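Alpha/beta hydrolase (Streptomyces albidoflavus, PDB 6KSU) probably acts as a stand-alone peptide cyclase of the penicillin-binding-protein type, closing non-ribosomal peptides into macrolactams by heterochiral coupling. Local coordinates at residues Thr77-Thr89 / His325-Ile338. Residues are numbered along the deposited sequence; the frame is centred on the assembly and turned at random.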
loop_
_atom_site.group_PDB
_atom_site.type_symbol
_atom_site.label_atom_id
_atom_site.label_comp_id
_atom_site.label_asym_id
_atom_site.label_seq_id
_atom_site.Cartn_x
_atom_site.Cartn_y
_atom_site.Cartn_z
ATOM N N THR A 77 16.614 11.147 8.507
ATOM C CA THR A 77 15.957 10.076 9.245
ATOM C C THR A 77 15.107 9.209 8.315
ATOM O O THR A 77 14.303 9.708 7.525
ATOM C CB THR A 77 15.072 10.671 10.357
ATOM O OG1 THR A 77 15.795 11.668 11.090
ATOM C CG2 THR A 77 14.649 9.610 11.326
ATOM N N GLY A 78 15.303 7.889 8.414
ATOM C CA GLY A 78 14.474 6.944 7.705
ATOM C C GLY A 78 13.314 6.421 8.536
ATOM O O GLY A 78 13.490 6.000 9.687
ATOM N N PHE A 79 12.138 6.405 7.923
ATOM C CA PHE A 79 10.891 5.886 8.451
ATOM C C PHE A 79 10.484 4.631 7.689
ATOM O O PHE A 79 10.765 4.504 6.496
ATOM C CB PHE A 79 9.775 6.930 8.312
ATOM C CG PHE A 79 9.930 8.146 9.224
ATOM C CD1 PHE A 79 8.995 8.388 10.227
ATOM C CD2 PHE A 79 10.969 9.067 9.035
ATOM C CE1 PHE A 79 9.102 9.482 11.055
ATOM C CE2 PHE A 79 11.100 10.185 9.864
ATOM C CZ PHE A 79 10.173 10.391 10.874
ATOM N N PRO A 80 9.810 3.686 8.326
ATOM C CA PRO A 80 9.305 2.524 7.569
ATOM C C PRO A 80 8.292 2.962 6.524
ATOM O O PRO A 80 7.318 3.654 6.824
ATOM C CB PRO A 80 8.658 1.640 8.637
ATOM C CG PRO A 80 8.706 2.422 9.926
ATOM C CD PRO A 80 9.634 3.565 9.774
ATOM N N PHE A 81 8.537 2.562 5.276
ATOM C CA PHE A 81 7.575 2.868 4.237
ATOM C C PHE A 81 6.320 2.002 4.353
ATOM O O PHE A 81 5.289 2.349 3.770
ATOM C CB PHE A 81 8.224 2.683 2.872
ATOM C CG PHE A 81 9.249 3.739 2.535
ATOM C CD1 PHE A 81 9.293 4.961 3.235
ATOM C CD2 PHE A 81 10.173 3.510 1.513
ATOM C CE1 PHE A 81 10.206 5.946 2.912
ATOM C CE2 PHE A 81 11.127 4.488 1.179
ATOM C CZ PHE A 81 11.155 5.709 1.879
ATOM N N GLY A 82 6.380 0.907 5.103
ATOM C CA GLY A 82 5.319 -0.076 5.000
ATOM C C GLY A 82 5.072 -0.501 3.570
ATOM O O GLY A 82 5.996 -0.647 2.754
ATOM N N SER A 83 3.797 -0.666 3.241
ATOM C CA SER A 83 3.399 -1.069 1.900
ATOM C C SER A 83 3.758 -0.041 0.835
ATOM O O SER A 83 3.675 -0.362 -0.363
ATOM C CB SER A 83 1.896 -1.341 1.892
ATOM O OG SER A 83 1.658 -2.608 2.485
ATOM N N VAL A 84 4.168 1.174 1.221
ATOM C CA VAL A 84 4.640 2.104 0.197
ATOM C C VAL A 84 5.856 1.504 -0.512
ATOM O O VAL A 84 6.147 1.873 -1.654
ATOM C CB VAL A 84 4.912 3.524 0.792
ATOM C CG1 VAL A 84 5.476 4.505 -0.263
ATOM C CG2 VAL A 84 3.619 4.131 1.393
ATOM N N THR A 85 6.519 0.521 0.122
ATOM C CA THR A 85 7.601 -0.227 -0.517
ATOM C C THR A 85 7.205 -0.768 -1.896
ATOM O O THR A 85 8.065 -0.944 -2.775
ATOM C CB THR A 85 8.024 -1.386 0.408
ATOM O OG1 THR A 85 8.457 -0.878 1.685
ATOM C CG2 THR A 85 9.170 -2.204 -0.219
ATOM N N LYS A 86 5.916 -1.067 -2.094
ATOM C CA LYS A 86 5.473 -1.683 -3.346
ATOM C C LYS A 86 5.695 -0.757 -4.533
ATOM O O LYS A 86 5.864 -1.221 -5.669
ATOM C CB LYS A 86 3.987 -2.065 -3.244
ATOM C CG LYS A 86 3.745 -3.219 -2.327
ATOM C CD LYS A 86 2.263 -3.427 -2.079
ATOM C CE LYS A 86 2.078 -4.722 -1.326
ATOM N NZ LYS A 86 2.349 -4.535 0.131
ATOM N N PHE A 87 5.674 0.550 -4.302
ATOM C CA PHE A 87 5.936 1.479 -5.391
ATOM C C PHE A 87 7.394 1.396 -5.848
ATOM O O PHE A 87 7.677 1.517 -7.038
ATOM C CB PHE A 87 5.529 2.883 -4.942
ATOM C CG PHE A 87 5.950 3.995 -5.862
ATOM C CD1 PHE A 87 5.320 4.195 -7.073
ATOM C CD2 PHE A 87 6.919 4.897 -5.461
ATOM C CE1 PHE A 87 5.683 5.249 -7.915
ATOM C CE2 PHE A 87 7.293 5.951 -6.292
ATOM C CZ PHE A 87 6.671 6.121 -7.525
ATOM N N LEU A 88 8.319 1.114 -4.941
ATOM C CA LEU A 88 9.717 1.014 -5.356
ATOM C C LEU A 88 10.005 -0.346 -5.962
ATOM O O LEU A 88 10.730 -0.444 -6.962
ATOM C CB LEU A 88 10.620 1.303 -4.163
ATOM C CG LEU A 88 10.237 2.745 -3.823
ATOM C CD1 LEU A 88 9.635 2.853 -2.430
ATOM C CD2 LEU A 88 11.403 3.668 -4.005
ATOM N N THR A 89 9.407 -1.393 -5.390
ATOM C CA THR A 89 9.470 -2.716 -5.993
ATOM C C THR A 89 8.892 -2.696 -7.403
ATOM O O THR A 89 9.472 -3.271 -8.336
ATOM C CB THR A 89 8.725 -3.717 -5.111
ATOM O OG1 THR A 89 9.549 -4.014 -3.984
ATOM C CG2 THR A 89 8.426 -5.022 -5.900
ATOM N N HIS A 325 0.310 5.603 -2.898
ATOM C CA HIS A 325 0.327 4.364 -2.135
ATOM C C HIS A 325 0.328 4.748 -0.669
ATOM O O HIS A 325 0.771 5.837 -0.301
ATOM C CB HIS A 325 1.559 3.512 -2.465
ATOM C CG HIS A 325 1.294 2.043 -2.446
ATOM N ND1 HIS A 325 1.064 1.346 -1.278
ATOM C CD2 HIS A 325 1.236 1.130 -3.451
ATOM C CE1 HIS A 325 0.877 0.067 -1.562
ATOM N NE2 HIS A 325 0.973 -0.091 -2.873
ATOM N N ASP A 326 -0.176 3.838 0.159
ATOM C CA ASP A 326 -0.236 4.019 1.593
ATOM C C ASP A 326 0.514 2.882 2.263
ATOM O O ASP A 326 0.800 1.844 1.662
ATOM C CB ASP A 326 -1.690 4.034 2.123
ATOM C CG ASP A 326 -2.483 5.230 1.646
ATOM O OD1 ASP A 326 -1.888 6.306 1.378
ATOM O OD2 ASP A 326 -3.714 5.076 1.529
ATOM N N GLY A 327 0.830 3.089 3.522
ATOM C CA GLY A 327 1.496 2.059 4.283
ATOM C C GLY A 327 1.551 2.407 5.747
ATOM O O GLY A 327 1.501 3.591 6.117
ATOM N N ALA A 328 1.642 1.368 6.581
ATOM C CA ALA A 328 1.784 1.524 8.026
ATOM C C ALA A 328 2.386 0.252 8.609
ATOM O O ALA A 328 1.875 -0.845 8.380
ATOM C CB ALA A 328 0.428 1.832 8.680
ATOM N N VAL A 329 3.469 0.386 9.354
ATOM C CA VAL A 329 4.024 -0.725 10.111
ATOM C C VAL A 329 4.091 -0.262 11.560
ATOM O O VAL A 329 4.626 0.821 11.851
ATOM C CB VAL A 329 5.416 -1.171 9.595
ATOM C CG1 VAL A 329 5.462 -1.237 8.108
ATOM C CG2 VAL A 329 6.500 -0.288 10.033
ATOM N N GLY A 330 3.520 -1.061 12.461
ATOM C CA GLY A 330 3.471 -0.681 13.865
ATOM C C GLY A 330 2.997 0.745 14.074
ATOM O O GLY A 330 2.049 1.199 13.422
ATOM N N GLY A 331 3.672 1.472 14.953
ATOM C CA GLY A 331 3.296 2.847 15.219
ATOM C C GLY A 331 3.852 3.825 14.203
ATOM O O GLY A 331 4.357 4.878 14.578
ATOM N N ALA A 332 3.787 3.494 12.913
ATOM C CA ALA A 332 4.314 4.384 11.893
ATOM C C ALA A 332 3.453 4.284 10.641
ATOM O O ALA A 332 2.850 3.254 10.364
ATOM C CB ALA A 332 5.801 4.078 11.584
ATOM N N SER A 333 3.377 5.382 9.906
ATOM C CA SER A 333 2.580 5.438 8.696
ATOM C C SER A 333 3.396 6.160 7.641
ATOM O O SER A 333 4.371 6.869 7.950
ATOM C CB SER A 333 1.239 6.166 8.896
ATOM O OG SER A 333 1.448 7.492 9.347
ATOM N N CYS A 334 2.954 5.999 6.393
ATOM C CA CYS A 334 3.655 6.572 5.253
ATOM C C CYS A 334 2.685 6.734 4.090
ATOM O O CYS A 334 1.995 5.784 3.736
ATOM C CB CYS A 334 4.821 5.659 4.886
ATOM S SG CYS A 334 5.601 6.063 3.384
ATOM N N ASN A 335 2.642 7.923 3.488
ATOM C CA ASN A 335 1.733 8.210 2.385
ATOM C C ASN A 335 2.476 8.953 1.289
ATOM O O ASN A 335 3.207 9.895 1.574
ATOM C CB ASN A 335 0.530 9.078 2.795
ATOM C CG ASN A 335 -0.260 8.484 3.933
ATOM O OD1 ASN A 335 0.044 8.723 5.111
ATOM N ND2 ASN A 335 -1.280 7.694 3.589
ATOM N N LEU A 336 2.245 8.538 0.039
ATOM C CA LEU A 336 2.825 9.142 -1.150
ATOM C C LEU A 336 1.712 9.518 -2.116
ATOM O O LEU A 336 0.747 8.761 -2.293
ATOM C CB LEU A 336 3.812 8.183 -1.844
ATOM C CG LEU A 336 4.245 8.580 -3.258
ATOM C CD1 LEU A 336 5.027 9.891 -3.243
ATOM C CD2 LEU A 336 5.083 7.487 -3.852
ATOM N N ARG A 337 1.851 10.682 -2.756
ATOM C CA ARG A 337 0.830 11.158 -3.685
ATOM C C ARG A 337 1.491 11.914 -4.818
ATOM O O ARG A 337 2.333 12.786 -4.574
ATOM C CB ARG A 337 -0.198 12.064 -2.994
ATOM C CG ARG A 337 -1.057 11.360 -1.977
ATOM C CD ARG A 337 -2.032 10.359 -2.630
ATOM N NE ARG A 337 -2.990 9.830 -1.664
ATOM C CZ ARG A 337 -2.732 8.837 -0.812
ATOM N NH1 ARG A 337 -1.545 8.237 -0.827
ATOM N NH2 ARG A 337 -3.667 8.411 0.035
ATOM N N ILE A 338 1.075 11.606 -6.049
ATOM C CA ILE A 338 1.689 12.139 -7.264
ATOM C C ILE A 338 0.591 12.664 -8.176
ATOM O O ILE A 338 -0.400 11.968 -8.422
ATOM C CB ILE A 338 2.485 11.057 -8.009
ATOM C CG1 ILE A 338 3.537 10.411 -7.108
ATOM C CG2 ILE A 338 3.062 11.609 -9.271
ATOM C CD1 ILE A 338 4.083 9.136 -7.664
HETATM O O HOH W 1 6.871 5.611 8.560
HETATM O O HOH W 2 2.048 -1.216 5.280
#
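S83 rides directly over G327, their CA atoms 4.4 Å apart, where the turn leading into helix 85-98 settles on the hairpin of strands 322-329 and 332-339. V329 to A332 make the hairpin's type II' turn. No direct hydrogen bond joins the two segments; waters bridge instead: one accepts from both S83 N and A328 N, another lies between P80 O and S333 O. G82 and G327 bring the two backbones close, with F81 O 3.8 Å from G327 CA.

The apolar half starts at the turn end, where V329 CG2 presses on P80 CB at 3.2 Å, tighter than usual, while CG1 sits against G82 CA. Further along, V84 rests CG2 against both the carbonyl oxygen and the sulfur of C334, the SG 3.4 Å from CG2. With CG anti to the backbone N (chi1 170°), F87 swings its ring down to the sheet, and L336 CD2 makes a CH-pi contact over its face, 3.9 Å from the centroid. Helix 261-268 closes over V84 and C334 through L264.

On the S83 side, the H325 ring lays one face against S83 O, CE1 to O 3.1 Å. Its ND1 gives a fairly straight bond to D326 O (159°), in the ring plane, which fixes the imidazole's rotation. H325 NE2 lies 3.6 Å from K86 CB, whose chain bends at its end to carry NZ away to N176 and A254 O. S83 and K86, with Y174 weakly bonded to both, fit the SxxK and tyrosine pattern of penicillin-binding proteins, so S83 is probably the nucleophile. The A328 N-H beside S83 N, sharing that water, is consistent with an oxyanion hole, as in serine beta-lactamase relatives.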